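Local coordinates for oxidase/hydroxylase (Streptomyces hygroscopicus subsp. hygroscopicus, PDB 4XCB), which probably acts as a 2-oxoglutarate-dependent dioxygenase of the phytanoyl-CoA dioxygenase family and binds hygromycin B beside its metal centre, at residues V119-L123 against S124-T128; A76-R79 against D80-Q84. One frame throughout, in Å; residues are numbered along the deposited sequence.

Contact 1. Residues V119-L123 against S124-T128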
ATOM      1  N   VAL A 119      10.526 -15.418   4.160  1.00 14.68           N
ATOM      2  CA  VAL A 119       9.682 -14.414   3.522  1.00 16.05           C
ATOM      3  C   VAL A 119       8.291 -14.416   4.141  1.00 18.12           C
ATOM      4  O   VAL A 119       7.860 -15.423   4.708  1.00 18.89           O
ATOM      5  CB  VAL A 119       9.595 -14.638   1.988  1.00 10.92           C
ATOM      6  CG1 VAL A 119      10.968 -14.510   1.365  1.00 15.07           C
ATOM      7  CG2 VAL A 119       9.004 -16.017   1.661  1.00 14.14           C
ATOM      8  N   GLY A 120       7.605 -13.277   4.059  1.00 13.83           N
ATOM      9  CA  GLY A 120       6.299 -13.119   4.677  1.00 14.05           C
ATOM     10  C   GLY A 120       5.190 -12.644   3.758  1.00 14.56           C
ATOM     11  O   GLY A 120       4.137 -12.207   4.219  1.00 15.11           O
ATOM     12  N   ARG A 121       5.447 -12.696   2.459  1.00 15.29           N
ATOM     13  CA  ARG A 121       4.422 -12.458   1.447  1.00 14.64           C
ATOM     14  C   ARG A 121       4.377 -13.657   0.512  1.00 11.65           C
ATOM     15  O   ARG A 121       5.420 -14.204   0.142  1.00 12.34           O
ATOM     16  CB  ARG A 121       4.707 -11.184   0.651  1.00 13.16           C
ATOM     17  CG  ARG A 121       4.427  -9.886   1.386  1.00 15.50           C
ATOM     18  CD  ARG A 121       2.953  -9.528   1.243  1.00 20.14           C
ATOM     19  NE  ARG A 121       2.528  -8.384   2.045  1.00 21.09           N
ATOM     20  CZ  ARG A 121       2.265  -8.441   3.343  1.00 15.54           C
ATOM     21  NH1 ARG A 121       2.415  -9.589   3.988  1.00 22.30           N
ATOM     22  NH2 ARG A 121       1.852  -7.358   4.001  1.00 20.53           N
ATOM     23  N   ASP A 122       3.166 -14.064   0.144  1.00 13.55           N
ATOM     24  CA  ASP A 122       2.940 -15.075  -0.886  1.00 13.73           C
ATOM     25  C   ASP A 122       2.272 -14.340  -2.019  1.00 12.77           C
ATOM     26  O   ASP A 122       1.120 -13.908  -1.886  1.00 12.04           O
ATOM     27  CB  ASP A 122       2.050 -16.219  -0.378  1.00 16.12           C
ATOM     28  CG  ASP A 122       1.906 -17.357  -1.385  1.00 16.85           C
ATOM     29  OD1 ASP A 122       2.113 -17.153  -2.605  1.00 16.59           O
ATOM     30  OD2 ASP A 122       1.585 -18.481  -0.940  1.00 19.34           O
ATOM     31  N   LEU A 123       2.989 -14.186  -3.132  1.00 11.88           N
ATOM     32  CA  LEU A 123       2.501 -13.315  -4.187  1.00 11.61           C
ATOM     33  C   LEU A 123       1.288 -13.934  -4.899  1.00  9.89           C
ATOM     34  O   LEU A 123       0.551 -13.214  -5.561  1.00 13.14           O
ATOM     35  CB  LEU A 123       3.631 -12.959  -5.171  1.00 14.35           C
ATOM     36  CG  LEU A 123       4.637 -11.946  -4.577  1.00 12.75           C
ATOM     37  CD1 LEU A 123       5.691 -11.521  -5.599  1.00 11.38           C
ATOM     38  CD2 LEU A 123       3.960 -10.710  -3.994  1.00 14.43           C
ATOM     39  N   SER A 124       1.019 -15.227  -4.691  1.00 10.43           N
ATOM     40  CA  SER A 124      -0.151 -15.861  -5.312  1.00 11.40           C
ATOM     41  C   SER A 124      -1.455 -15.372  -4.700  1.00 10.52           C
ATOM     42  O   SER A 124      -2.532 -15.523  -5.292  1.00 10.53           O
ATOM     43  CB  SER A 124      -0.086 -17.398  -5.197  1.00  9.51           C
ATOM     44  OG  SER A 124      -0.103 -17.828  -3.843  1.00 13.44           O
ATOM     45  N   ILE A 125      -1.372 -14.808  -3.499  1.00 12.61           N
ATOM     46  CA  ILE A 125      -2.555 -14.341  -2.811  1.00 10.41           C
ATOM     47  C   ILE A 125      -2.459 -12.886  -2.379  1.00 10.87           C
ATOM     48  O   ILE A 125      -3.303 -12.409  -1.638  1.00 14.32           O
ATOM     49  CB  ILE A 125      -2.859 -15.182  -1.537  1.00 12.29           C
ATOM     50  CG1 ILE A 125      -1.586 -15.354  -0.700  1.00 15.75           C
ATOM     51  CG2 ILE A 125      -3.465 -16.528  -1.925  1.00 15.62           C
ATOM     52  CD1 ILE A 125      -1.813 -15.981   0.679  1.00 18.47           C
ATOM     53  N   THR A 126      -1.416 -12.199  -2.823  1.00 11.48           N
ATOM     54  CA  THR A 126      -1.212 -10.805  -2.469  1.00 12.20           C
ATOM     55  C   THR A 126      -2.123  -9.928  -3.327  1.00 13.47           C
ATOM     56  O   THR A 126      -2.056  -9.936  -4.558  1.00 13.47           O
ATOM     57  CB  THR A 126       0.276 -10.428  -2.617  1.00 16.52           C
ATOM     58  OG1 THR A 126       1.033 -11.099  -1.598  1.00 14.88           O
ATOM     59  CG2 THR A 126       0.475  -8.954  -2.465  1.00 14.29           C
ATOM     60  N   HIS A 127      -3.010  -9.189  -2.670  1.00 10.23           N
ATOM     61  CA  HIS A 127      -4.064  -8.513  -3.383  1.00 10.49           C
ATOM     62  C   HIS A 127      -4.030  -7.018  -3.147  1.00 12.30           C
ATOM     63  O   HIS A 127      -3.368  -6.524  -2.228  1.00 12.43           O
ATOM     64  CB  HIS A 127      -5.419  -9.090  -2.977  1.00 11.99           C
ATOM     65  CG  HIS A 127      -5.676  -9.019  -1.510  1.00 11.97           C
ATOM     66  ND1 HIS A 127      -6.425  -8.015  -0.940  1.00 11.74           N
ATOM     67  CD2 HIS A 127      -5.273  -9.814  -0.493  1.00 11.09           C
ATOM     68  CE1 HIS A 127      -6.478  -8.198   0.367  1.00 12.97           C
ATOM     69  NE2 HIS A 127      -5.786  -9.282   0.665  1.00 11.82           N
ATOM     70  N   THR A 128      -4.721  -6.290  -4.005  1.00  9.67           N
ATOM     71  CA  THR A 128      -4.692  -4.848  -3.892  1.00 11.14           C
ATOM     72  C   THR A 128      -6.006  -4.230  -4.355  1.00 11.77           C
ATOM     73  O   THR A 128      -6.989  -4.929  -4.630  1.00 13.03           O
ATOM     74  CB  THR A 128      -3.479  -4.288  -4.683  1.00 11.59           C
ATOM     75  OG1 THR A 128      -3.280  -2.900  -4.402  1.00 14.51           O
ATOM     76  CG2 THR A 128      -3.670  -4.467  -6.154  1.00  9.93           C
TER
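Asp122 O is gripped by two donors that arrive from opposite faces of its carbonyl plane. Thr126 OG1 donates to Asp122 O from one face at 2.8 Å, and Ile125 N from the other at 3.1 Å, with an N-H...O angle of 161°. The second of these bonds closes a type I beta turn from Asp122 to Ile125; the first carries the grip one residue beyond it. With chi1 at -69°, Thr126 OG1 lies beside its own backbone N, opposite the carbonyl carbon, within reach of Asp122 O.

The carboxylate of Asp122 holds the middle of the same turn. Asp122 OD1 accepts from Ser124 OG at 2.6 Å and from Ser124 N at 3.0 Å, both from one face of the carboxylate plane. The bond from Ser124 N, two residues on, makes an Asx turn that overlaps the beta turn. Ser124 OG stands between its backbone N and carbonyl carbon (chi1 63°), on the side facing Asp122.

This loop joins strand 118-119 to strand 128-130 in the double-stranded beta-helix protein and runs close to the active site: the side chain of Ile125 lies about 4 Å from that of Glu205, an iron-binding residue. Apolar contacts flank the polar ones. Ile125 CG1 rests 3.8 Å from Asp122 CB, while Leu123 and Thr126 lie side by side with Leu123 CD2 3.9 Å from Thr126 CB. Arg121 crosses Thr126 at about a right angle and sends its guanidinium to Ser109, with a weak bond to Gly120 O. Gln84 of the second subunit binds both Arg121 O and Leu123 N.

Contact 2. Residues A76-R79 against D80-Q84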
ATOM      1  N   ALA A  76     -19.367 -14.102 -12.911  1.00 11.77           N
ATOM      2  CA  ALA A  76     -19.617 -12.670 -12.810  1.00 12.44           C
ATOM      3  C   ALA A  76     -19.119 -12.107 -11.458  1.00 12.19           C
ATOM      4  O   ALA A  76     -18.392 -11.120 -11.450  1.00 15.10           O
ATOM      5  CB  ALA A  76     -21.097 -12.364 -13.040  1.00 15.92           C
ATOM      6  N   PRO A  77     -19.453 -12.747 -10.318  1.00 10.81           N
ATOM      7  CA  PRO A  77     -18.847 -12.195  -9.095  1.00 10.39           C
ATOM      8  C   PRO A  77     -17.325 -12.368  -8.997  1.00 11.14           C
ATOM      9  O   PRO A  77     -16.658 -11.481  -8.465  1.00 10.13           O
ATOM     10  CB  PRO A  77     -19.553 -12.962  -7.969  1.00 17.44           C
ATOM     11  CG  PRO A  77     -20.110 -14.174  -8.602  1.00 16.13           C
ATOM     12  CD  PRO A  77     -20.457 -13.784 -10.010  1.00 12.79           C
ATOM     13  N   VAL A  78     -16.779 -13.477  -9.500  1.00 11.22           N
ATOM     14  CA  VAL A  78     -15.315 -13.651  -9.546  1.00 10.20           C
ATOM     15  C   VAL A  78     -14.623 -12.516 -10.304  1.00 12.61           C
ATOM     16  O   VAL A  78     -13.629 -11.949  -9.829  1.00 12.30           O
ATOM     17  CB  VAL A  78     -14.939 -15.015 -10.188  1.00 10.42           C
ATOM     18  CG1 VAL A  78     -13.446 -15.075 -10.562  1.00 10.77           C
ATOM     19  CG2 VAL A  78     -15.293 -16.159  -9.230  1.00 13.68           C
ATOM     20  N   ARG A  79     -15.160 -12.170 -11.471  1.00 14.49           N
ATOM     21  CA  ARG A  79     -14.594 -11.085 -12.265  1.00 13.71           C
ATOM     22  C   ARG A  79     -14.513  -9.771 -11.493  1.00 11.29           C
ATOM     23  O   ARG A  79     -13.578  -8.980 -11.689  1.00 11.69           O
ATOM     24  CB  ARG A  79     -15.401 -10.868 -13.537  1.00 14.63           C
ATOM     25  CG  ARG A  79     -15.301 -11.985 -14.515  1.00 16.53           C
ATOM     26  CD  ARG A  79     -15.946 -11.574 -15.811  1.00 19.17           C
ATOM     27  NE  ARG A  79     -16.033 -12.726 -16.692  1.00 22.45           N
ATOM     28  CZ  ARG A  79     -14.998 -13.256 -17.329  1.00 24.16           C
ATOM     29  NH1 ARG A  79     -13.782 -12.730 -17.194  1.00 22.00           N
ATOM     30  NH2 ARG A  79     -15.186 -14.317 -18.106  1.00 22.84           N
ATOM     31  N   ASP A  80     -15.488  -9.547 -10.612  1.00 10.88           N
ATOM     32  CA  ASP A  80     -15.584  -8.295  -9.858  1.00 11.70           C
ATOM     33  C   ASP A  80     -14.597  -8.251  -8.701  1.00 12.96           C
ATOM     34  O   ASP A  80     -14.399  -7.196  -8.121  1.00 15.15           O
ATOM     35  CB  ASP A  80     -17.012  -8.080  -9.325  1.00 13.59           C
ATOM     36  CG  ASP A  80     -17.984  -7.623 -10.409  1.00 20.35           C
ATOM     37  OD1 ASP A  80     -17.549  -7.345 -11.555  1.00 21.04           O
ATOM     38  OD2 ASP A  80     -19.192  -7.519 -10.108  1.00 22.23           O
ATOM     39  N   VAL A  81     -13.965  -9.376  -8.364  1.00  9.09           N
ATOM     40  CA  VAL A  81     -12.964  -9.343  -7.298  1.00 11.72           C
ATOM     41  C   VAL A  81     -11.553  -9.646  -7.814  1.00 11.64           C
ATOM     42  O   VAL A  81     -10.571  -9.340  -7.149  1.00 12.41           O
ATOM     43  CB  VAL A  81     -13.324 -10.308  -6.135  1.00  9.38           C
ATOM     44  CG1 VAL A  81     -14.642  -9.872  -5.474  1.00 11.06           C
ATOM     45  CG2 VAL A  81     -13.389 -11.767  -6.599  1.00 11.28           C
ATOM     46  N   VAL A  82     -11.450 -10.247  -8.993  1.00  9.15           N
ATOM     47  CA  VAL A  82     -10.131 -10.456  -9.620  1.00 10.03           C
ATOM     48  C   VAL A  82      -9.760  -9.324 -10.577  1.00 11.90           C
ATOM     49  O   VAL A  82      -8.646  -8.799 -10.534  1.00 10.10           O
ATOM     50  CB  VAL A  82     -10.082 -11.791 -10.378  1.00  9.84           C
ATOM     51  CG1 VAL A  82      -8.705 -12.020 -10.989  1.00 10.47           C
ATOM     52  CG2 VAL A  82     -10.411 -12.936  -9.443  1.00 11.28           C
ATOM     53  N   ASN A  83     -10.698  -8.945 -11.439  1.00  9.53           N
ATOM     54  CA  ASN A  83     -10.518  -7.839 -12.380  1.00  8.31           C
ATOM     55  C   ASN A  83      -9.240  -7.969 -13.231  1.00 10.94           C
ATOM     56  O   ASN A  83      -8.487  -7.007 -13.442  1.00 10.38           O
ATOM     57  CB  ASN A  83     -10.548  -6.508 -11.628  1.00 11.32           C
ATOM     58  CG  ASN A  83     -11.963  -6.089 -11.270  1.00 15.39           C
ATOM     59  OD1 ASN A  83     -12.795  -5.881 -12.159  1.00 13.72           O
ATOM     60  ND2 ASN A  83     -12.250  -5.971  -9.967  1.00 12.19           N
ATOM     61  N   GLN A  84      -9.013  -9.194 -13.698  1.00 10.41           N
ATOM     62  CA  GLN A  84      -7.940  -9.530 -14.645  1.00  8.68           C
ATOM     63  C   GLN A  84      -8.518 -10.481 -15.683  1.00 11.63           C
ATOM     64  O   GLN A  84      -9.525 -11.140 -15.407  1.00 11.91           O
ATOM     65  CB  GLN A  84      -6.763 -10.214 -13.948  1.00 12.17           C
ATOM     66  CG  GLN A  84      -6.140  -9.415 -12.841  1.00  9.19           C
ATOM     67  CD  GLN A  84      -5.179  -8.367 -13.367  1.00  9.45           C
ATOM     68  OE1 GLN A  84      -4.050  -8.663 -13.724  1.00 11.47           O
ATOM     69  NE2 GLN A  84      -5.625  -7.129 -13.380  1.00 10.40           N
TER
HETATM   70  O   HOH W   1     -18.770  -9.321 -13.620  1.00 24.86           O
HETATM   71  O   HOH W   2     -12.103 -10.747 -15.515  1.00 25.55           O
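Residues 76-82 are the last part of helix 72-82, and Asn83 and Gln84 follow it as loop; the backbone bonds change character toward the C-terminal end. Asp80 N makes weak bonds to both Ala76 O and Pro77 O, and Val81 N is only weakly tied to Pro77 O. Val78 O is better served: Val82 N meets Val78 O at 2.9 Å, nearly in line with the C=O, and Val81 N approaches from above the carbonyl plane at 3.0 Å. Asn83 N then reaches Arg79 O at 2.9 Å, after which Asn83, with positive phi (53°), takes the chain out of the helix toward strand 86-96.

On the inner side, Val78 and Val82 lie one turn apart and point the same way, with Val78 CG1 3.9 Å from Val82 CG2. Both also pack on Val139 of strand 139-144, and Val78 and Val81 meet Leu202 of strand 200-204; these three valines seat the helix on the larger antiparallel sheet of the double-stranded beta-helix fold.

A water lies 2.8 Å from Ala76 O and 3.1 Å from Asp80 OD1, but with more acceptors in reach than protons it need not donate to both at once. A second water donates to Gln84 O at 2.6 Å and accepts from Arg79 NH1 in the plane at the guanidinium edge; the Arg79 chain is extended from CG to NE. Gln84 NE2 reaches Asn83 O at 2.9 Å, and Gln84 NE2 and OE1 also bond to Arg121 O and Leu123 N of the second subunit.

Arg79 forms a salt bridge to Glu241 of the second subunit, and Asp80 one to Arg117 of that subunit. The helix end thus divides its chemistry: valines hold it to its own sheet, charged groups bind the second subunit, and Asn83 serves both, with ND2 on Leu134 O of its own chain and OD1 on that same Arg117.

In the fold
Contact 2 is the more buried, a helix end whose valines rest on the larger sheet; contact 1 is partly buried, in a loop without regular structure nearer the bound hygromycin B. Their centres are 18 Å apart and the nearest atoms about 6 Å, so they do not touch within one chain. They meet instead across the subunit interface: the side chain of Gln84 at the end of 76-84 bonds to the backbone of 119-123 in the second subunit. Contact 1 is held by a turn's backbone bond and by side-chain bonds gathered on one aspartate, contact 2 by helical backbone bonds, apolar valines and a water between Arg79 and Gln84, its charged groups pairing with the other subunit.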